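Local atomic coordinates of Two-component insecticidal protein 16 kDa unit (Alcaligenes faecalis, PDB entry 5V3S), a protein that is the 16 kDa component of a two-component (binary) insecticidal protein that kills corn rootworm, and belongs to the aegerolysin family of beta-sandwich proteins. Residues Lys94-Tyr99 with Glu119-Ile124. Sequence-based numbering, arbitrary orientation.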
ATOM      1  N   LYS A  94     -11.045  -3.760 -13.862  1.00 18.74           N
ATOM      2  CA  LYS A  94     -11.614  -4.519 -12.763  1.00 18.23           C
ATOM      3  C   LYS A  94     -10.908  -4.061 -11.461  1.00 15.11           C
ATOM      4  O   LYS A  94      -9.679  -4.126 -11.344  1.00 13.23           O
ATOM      5  CB  LYS A  94     -11.402  -6.004 -12.938  1.00 23.56           C
ATOM      6  CG  LYS A  94     -11.971  -6.582 -14.236  1.00 30.04           C
ATOM      7  CD  LYS A  94     -13.103  -7.549 -13.924  1.00 34.51           C
ATOM      8  CE  LYS A  94     -12.617  -8.983 -13.712  1.00 41.05           C
ATOM      9  NZ  LYS A  94     -13.706  -9.998 -13.986  1.00 44.21           N
ATOM     10  N   LEU A  95     -11.688  -3.617 -10.489  1.00 14.92           N
ATOM     11  CA  LEU A  95     -11.101  -3.269  -9.170  1.00 11.82           C
ATOM     12  C   LEU A  95     -10.819  -4.584  -8.397  1.00 12.74           C
ATOM     13  O   LEU A  95     -11.747  -5.357  -8.150  1.00 13.42           O
ATOM     14  CB  LEU A  95     -12.094  -2.395  -8.412  1.00 12.37           C
ATOM     15  CG  LEU A  95     -11.634  -1.968  -6.986  1.00 13.22           C
ATOM     16  CD1 LEU A  95     -10.371  -1.189  -6.987  1.00 12.88           C
ATOM     17  CD2 LEU A  95     -12.784  -1.158  -6.390  1.00 13.96           C
ATOM     18  N   VAL A  96      -9.548  -4.809  -7.991  1.00 10.60           N
ATOM     19  CA  VAL A  96      -9.137  -5.999  -7.311  1.00 10.47           C
ATOM     20  C   VAL A  96      -9.176  -5.779  -5.779  1.00 11.65           C
ATOM     21  O   VAL A  96      -9.807  -6.587  -5.083  1.00 10.96           O
ATOM     22  CB  VAL A  96      -7.772  -6.404  -7.812  1.00 11.75           C
ATOM     23  CG1 VAL A  96      -7.224  -7.599  -7.033  1.00 12.56           C
ATOM     24  CG2 VAL A  96      -7.906  -6.651  -9.333  1.00 11.66           C
ATOM     25  N   PHE A  97      -8.571  -4.710  -5.295  1.00  9.79           N
ATOM     26  CA  PHE A  97      -8.615  -4.347  -3.809  1.00  9.15           C
ATOM     27  C   PHE A  97      -8.492  -2.860  -3.553  1.00  9.14           C
ATOM     28  O   PHE A  97      -8.110  -2.077  -4.391  1.00 10.46           O
ATOM     29  CB  PHE A  97      -7.624  -5.098  -2.913  1.00  9.44           C
ATOM     30  CG  PHE A  97      -6.147  -4.716  -3.061  1.00  9.76           C
ATOM     31  CD1 PHE A  97      -5.622  -3.574  -2.536  1.00  9.56           C
ATOM     32  CD2 PHE A  97      -5.239  -5.584  -3.692  1.00  9.76           C
ATOM     33  CE1 PHE A  97      -4.261  -3.282  -2.628  1.00 10.29           C
ATOM     34  CE2 PHE A  97      -3.913  -5.298  -3.792  1.00  9.99           C
ATOM     35  CZ  PHE A  97      -3.405  -4.119  -3.263  1.00 10.83           C
ATOM     36  N   GLU A  98      -8.949  -2.487  -2.383  1.00  9.26           N
ATOM     37  CA  GLU A  98      -8.810  -1.144  -1.839  1.00  9.36           C
ATOM     38  C   GLU A  98      -8.053  -1.345  -0.541  1.00  9.61           C
ATOM     39  O   GLU A  98      -8.310  -2.338   0.210  1.00 10.62           O
ATOM     40  CB  GLU A  98     -10.155  -0.510  -1.580  1.00 10.21           C
ATOM     41  CG  GLU A  98     -10.903  -0.181  -2.884  1.00 11.64           C
ATOM     42  CD  GLU A  98     -12.375   0.092  -2.649  1.00 11.21           C
ATOM     43  OE1 GLU A  98     -13.008  -0.438  -1.706  1.00 12.93           O
ATOM     44  OE2 GLU A  98     -12.855   0.902  -3.370  1.00 13.47           O
ATOM     45  N   TYR A  99      -7.009  -0.511  -0.347  1.00 10.11           N
ATOM     46  CA  TYR A  99      -6.280  -0.568   0.894  1.00 10.92           C
ATOM     47  C   TYR A  99      -6.316   0.807   1.613  1.00 10.98           C
ATOM     48  O   TYR A  99      -6.363   1.841   0.956  1.00 11.72           O
ATOM     49  CB  TYR A  99      -4.834  -1.012   0.632  1.00 11.65           C
ATOM     50  CG  TYR A  99      -4.061  -1.227   1.907  1.00 12.56           C
ATOM     51  CD1 TYR A  99      -4.444  -2.261   2.823  1.00 12.21           C
ATOM     52  CD2 TYR A  99      -3.021  -0.370   2.239  1.00 14.00           C
ATOM     53  CE1 TYR A  99      -3.722  -2.430   4.017  1.00 15.56           C
ATOM     54  CE2 TYR A  99      -2.293  -0.564   3.363  1.00 13.89           C
ATOM     55  CZ  TYR A  99      -2.660  -1.576   4.262  1.00 15.98           C
ATOM     56  OH  TYR A  99      -1.923  -1.649   5.426  1.00 17.57           O
ATOM     57  N   GLU A 119     -13.321 -14.076  -6.089  1.00 20.35           N
ATOM     58  CA  GLU A 119     -13.578 -15.203  -6.961  1.00 22.77           C
ATOM     59  C   GLU A 119     -12.435 -15.364  -7.943  1.00 18.10           C
ATOM     60  O   GLU A 119     -12.022 -16.475  -8.171  1.00 23.02           O
ATOM     61  CB  GLU A 119     -14.888 -15.018  -7.746  1.00 27.06           C
ATOM     62  CG  GLU A 119     -16.164 -15.306  -6.956  1.00 32.87           C
ATOM     63  CD  GLU A 119     -17.314 -15.819  -7.848  1.00 42.32           C
ATOM     64  OE1 GLU A 119     -17.109 -16.104  -9.067  1.00 46.69           O
ATOM     65  OE2 GLU A 119     -18.436 -15.976  -7.326  1.00 49.22           O
ATOM     66  N   ASN A 120     -11.907 -14.277  -8.480  1.00 14.40           N
ATOM     67  CA  ASN A 120     -10.924 -14.327  -9.597  1.00 15.53           C
ATOM     68  C   ASN A 120      -9.458 -14.104  -9.151  1.00 13.71           C
ATOM     69  O   ASN A 120      -8.568 -14.372  -9.884  1.00 13.44           O
ATOM     70  CB  ASN A 120     -11.373 -13.336 -10.659  1.00 15.84           C
ATOM     71  CG  ASN A 120     -12.658 -13.794 -11.341  1.00 19.58           C
ATOM     72  OD1 ASN A 120     -12.728 -14.935 -11.810  1.00 21.79           O
ATOM     73  ND2 ASN A 120     -13.660 -12.925 -11.399  1.00 19.90           N
ATOM     74  N   TYR A 121      -9.259 -13.633  -7.911  1.00 14.13           N
ATOM     75  CA  TYR A 121      -7.966 -13.256  -7.369  1.00 13.22           C
ATOM     76  C   TYR A 121      -7.773 -13.779  -5.922  1.00 12.72           C
ATOM     77  O   TYR A 121      -8.722 -13.893  -5.156  1.00 15.12           O
ATOM     78  CB  TYR A 121      -7.804 -11.759  -7.397  1.00 13.07           C
ATOM     79  CG  TYR A 121      -8.021 -11.174  -8.768  1.00 12.35           C
ATOM     80  CD1 TYR A 121      -6.965 -10.996  -9.653  1.00 12.62           C
ATOM     81  CD2 TYR A 121      -9.265 -10.748  -9.132  1.00 12.58           C
ATOM     82  CE1 TYR A 121      -7.151 -10.373 -10.899  1.00 11.33           C
ATOM     83  CE2 TYR A 121      -9.486 -10.231 -10.365  1.00 12.75           C
ATOM     84  CZ  TYR A 121      -8.454 -10.078 -11.238  1.00 12.46           C
ATOM     85  OH  TYR A 121      -8.727  -9.548 -12.463  1.00 15.11           O
ATOM     86  N   THR A 122      -6.606 -14.271  -5.655  1.00 13.79           N
ATOM     87  CA  THR A 122      -6.163 -14.517  -4.318  1.00 13.71           C
ATOM     88  C   THR A 122      -5.336 -13.316  -3.875  1.00 12.49           C
ATOM     89  O   THR A 122      -4.297 -13.001  -4.386  1.00 10.60           O
ATOM     90  CB  THR A 122      -5.407 -15.833  -4.170  1.00 16.28           C
ATOM     91  OG1 THR A 122      -6.214 -16.894  -4.718  1.00 16.85           O
ATOM     92  CG2 THR A 122      -5.173 -16.145  -2.685  1.00 15.40           C
ATOM     93  N   VAL A 123      -5.840 -12.660  -2.838  1.00 13.71           N
ATOM     94  CA  VAL A 123      -5.162 -11.504  -2.332  1.00 13.56           C
ATOM     95  C   VAL A 123      -4.855 -11.691  -0.856  1.00 12.07           C
ATOM     96  O   VAL A 123      -5.788 -11.850  -0.079  1.00 11.62           O
ATOM     97  CB  VAL A 123      -6.002 -10.263  -2.546  1.00 13.48           C
ATOM     98  CG1 VAL A 123      -5.284  -9.051  -2.066  1.00 14.37           C
ATOM     99  CG2 VAL A 123      -6.267 -10.003  -3.983  1.00 14.22           C
ATOM    100  N   ILE A 124      -3.586 -11.655  -0.501  1.00 11.24           N
ATOM    101  CA  ILE A 124      -3.092 -11.917   0.898  1.00 12.90           C
ATOM    102  C   ILE A 124      -2.170 -10.816   1.437  1.00 12.26           C
ATOM    103  O   ILE A 124      -1.142 -10.516   0.794  1.00 11.26           O
ATOM    104  CB  ILE A 124      -2.412 -13.265   1.052  1.00 12.80           C
ATOM    105  CG1 ILE A 124      -3.285 -14.454   0.572  1.00 15.11           C
ATOM    106  CG2 ILE A 124      -2.007 -13.443   2.559  1.00 13.71           C
ATOM    107  CD1 ILE A 124      -4.409 -14.843   1.484  1.00 18.21           C
TER
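Tyr121 OH, 4.1 Å from Lys94 CE, sits at the polar border of an otherwise greasy contact; its hydrogen bond goes to Asp91, in the strand paired with 94-99. Bends at chi2 and chi3 carry the Lys94 chain obliquely past this hydroxyl. The lysine ammonium ends 3.9 Å from Asn120 ND2, donor beside donor, so the two are neighbours and not partners; the amide nitrogen hydrogen-bonds to Asp117.

Inward from this border, Val96 meets the phenol ring roughly at a right angle. Its CG2 hangs over one face of Tyr121, 4.0 Å from the ring centroid and 14° off the normal, a CH-pi contact displaced slightly toward the rim. The other methyl, CG1, lies anti to the backbone N (chi1 175°) and reaches 4.1 Å from Tyr121 CG and 4.0 Å from Val123 CG2. One valine thus bridges Tyr121 and Val123, two residues apart on the opposing strand. Val123 turns its second methyl to the neighbouring aromatic: CG1 comes within 3.8 Å of Phe97 CD2, approaching that ring obliquely.

Both Val96 and Phe97 point across to 119-124 although they are consecutive, because they form a classic beta bulge opposite Leu89. The two strands run nearly parallel, 12° apart, with axes 8.7 Å from each other, and belong to different sheets: this is face-to-face packing in the aegerolysin beta-sandwich. Leu113 and Val142 also pack on Phe97, from strands of the two sheets, and Val115 reaches Val123.

The chemistry implies a junction held by dispersion and CH-pi contact between the sheets, while the Tyr121-Asp91 hydrogen bond, itself a link from one sheet to the other, holds the phenol at its polar end, and Val96 CG2 covers one face of the ring.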